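Local structure of hypoxanthine-guanine-xanthine phosphoribosyltransferase (Tritrichomonas foetus, 1HGX) at residues A[16-20]-A[171-175]. The protein catalyses the magnesium-dependent transfer of phosphoribosyl groups to hypoxanthine, guanine and xanthine, salvaging purines that the parasite cannot make de novo. Residues are numbered along the deposited sequence; the frame is centred on the assembly and turned at random.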
loop_
_atom_site.group_PDB
_atom_site.type_symbol
_atom_site.label_atom_id
_atom_site.label_comp_id
_atom_site.label_asym_id
_atom_site.label_seq_id
_atom_site.Cartn_x
_atom_site.Cartn_y
_atom_site.Cartn_z
ATOM N N ASN A 16 20.257 5.103 -0.460
ATOM C CA ASN A 16 19.493 6.229 -0.990
ATOM C C ASN A 16 18.404 5.712 -1.937
ATOM O O ASN A 16 18.385 4.529 -2.269
ATOM C CB ASN A 16 20.417 7.235 -1.696
ATOM C CG ASN A 16 21.241 6.603 -2.798
ATOM O OD1 ASN A 16 20.701 6.080 -3.770
ATOM N ND2 ASN A 16 22.560 6.646 -2.650
ATOM N N GLN A 17 17.537 6.601 -2.408
ATOM C CA GLN A 17 16.441 6.193 -3.285
ATOM C C GLN A 17 16.936 5.491 -4.546
ATOM O O GLN A 17 16.299 4.557 -5.028
ATOM C CB GLN A 17 15.533 7.387 -3.620
ATOM C CG GLN A 17 14.094 7.015 -4.054
ATOM C CD GLN A 17 13.319 6.189 -3.012
ATOM O OE1 GLN A 17 12.991 5.021 -3.245
ATOM N NE2 GLN A 17 13.016 6.789 -1.887
ATOM N N ASP A 18 18.099 5.894 -5.045
ATOM C CA ASP A 18 18.662 5.269 -6.238
ATOM C C ASP A 18 19.026 3.811 -5.972
ATOM O O ASP A 18 18.748 2.943 -6.802
ATOM C CB ASP A 18 19.884 6.045 -6.738
ATOM C CG ASP A 18 19.529 7.449 -7.220
ATOM O OD1 ASP A 18 18.535 7.587 -7.975
ATOM O OD2 ASP A 18 20.234 8.413 -6.839
ATOM N N ASP A 19 19.617 3.541 -4.806
ATOM C CA ASP A 19 20.001 2.175 -4.435
ATOM C C ASP A 19 18.760 1.309 -4.288
ATOM O O ASP A 19 18.729 0.173 -4.739
ATOM C CB ASP A 19 20.754 2.154 -3.102
ATOM C CG ASP A 19 22.019 2.999 -3.116
ATOM O OD1 ASP A 19 22.677 3.082 -4.175
ATOM O OD2 ASP A 19 22.352 3.574 -2.058
ATOM N N ILE A 20 17.759 1.849 -3.610
ATOM C CA ILE A 20 16.498 1.160 -3.356
ATOM C C ILE A 20 15.812 0.787 -4.659
ATOM O O ILE A 20 15.503 -0.378 -4.885
ATOM C CB ILE A 20 15.565 2.056 -2.490
ATOM C CG1 ILE A 20 16.143 2.184 -1.073
ATOM C CG2 ILE A 20 14.135 1.515 -2.469
ATOM C CD1 ILE A 20 15.530 3.307 -0.261
ATOM N N LEU A 171 10.603 9.381 4.488
ATOM C CA LEU A 171 11.995 9.560 4.077
ATOM C C LEU A 171 12.290 8.701 2.858
ATOM O O LEU A 171 11.942 7.522 2.827
ATOM C CB LEU A 171 12.941 9.177 5.211
ATOM C CG LEU A 171 13.327 10.300 6.170
ATOM C CD1 LEU A 171 12.145 11.201 6.479
ATOM C CD2 LEU A 171 13.885 9.696 7.425
ATOM N N PRO A 172 12.929 9.275 1.835
ATOM C CA PRO A 172 13.255 8.544 0.609
ATOM C C PRO A 172 14.492 7.638 0.723
ATOM O O PRO A 172 14.992 7.128 -0.281
ATOM C CB PRO A 172 13.469 9.671 -0.398
ATOM C CG PRO A 172 14.107 10.726 0.435
ATOM C CD PRO A 172 13.265 10.708 1.694
ATOM N N VAL A 173 14.963 7.425 1.945
ATOM C CA VAL A 173 16.141 6.606 2.183
ATOM C C VAL A 173 15.912 5.655 3.355
ATOM O O VAL A 173 14.938 5.774 4.096
ATOM C CB VAL A 173 17.373 7.489 2.561
ATOM C CG1 VAL A 173 17.690 8.491 1.460
ATOM C CG2 VAL A 173 17.117 8.221 3.877
ATOM N N ILE A 174 16.812 4.694 3.496
ATOM C CA ILE A 174 16.775 3.770 4.614
ATOM C C ILE A 174 17.974 4.245 5.442
ATOM O O ILE A 174 19.081 4.371 4.921
ATOM C CB ILE A 174 16.960 2.318 4.135
ATOM C CG1 ILE A 174 15.671 1.833 3.452
ATOM C CG2 ILE A 174 17.364 1.408 5.296
ATOM C CD1 ILE A 174 15.818 0.505 2.761
ATOM N N GLY A 175 17.751 4.570 6.706
ATOM C CA GLY A 175 18.846 5.052 7.525
ATOM C C GLY A 175 18.710 4.665 8.975
ATOM O O GLY A 175 17.726 4.039 9.364
#
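Q17 and I20 meet P172, V173 and I174 where a capping box starts helix 17-35. The contact joins that helix to the small antiparallel sheet of the hood, the part of type I phosphoribosyltransferases that lies over the purine. Strand 10-15 leads into the helix, and it is also the sheet neighbour of strand 174-177, with backbone hydrogen bonds between I174 and both L14 and Y15.

The side chain of Q17 bends around the carbonyl oxygen of P172. Q17 CB lies 3.4 Å from P172 O. CG is anti to the backbone N (chi1 -157°) and is still within contact of the same oxygen. The chain then folds back at chi2 (58°), which puts Q17 CD 3.3 Å from P172 O. At the tip, Q17 NE2 comes to 2.6 Å from P172 O. The N-H angle is too poor for a hydrogen bond, and so short an approach makes the modelled position of the amide nitrogen doubtful. The other amide atom, OE1, is hydrogen-bonded to NE2 of Q21, one turn further along the helix.

I20 makes the apolar contact between side chains. Its CD1 packs 4.0 Å from I174 CG1, with the two branched chains at a slant. The same methyl also lies near P172 O and the CA of V173. Y160 touches both Q17 and I20. The I174 side chain lies about 8 Å from the bound GMP and is not among the residues lining its pocket.

V173 closes the contact at the helix start, with its CG1 3.8 Å from N16 CA. N16 is the N-cap. D19 N donates to N16 OD1 at 2.9 Å, from above the carbonyl plane. In return, N16 N reaches D19 OD2 at 3.0 Å, with a nearly straight N-H...O angle of 163°.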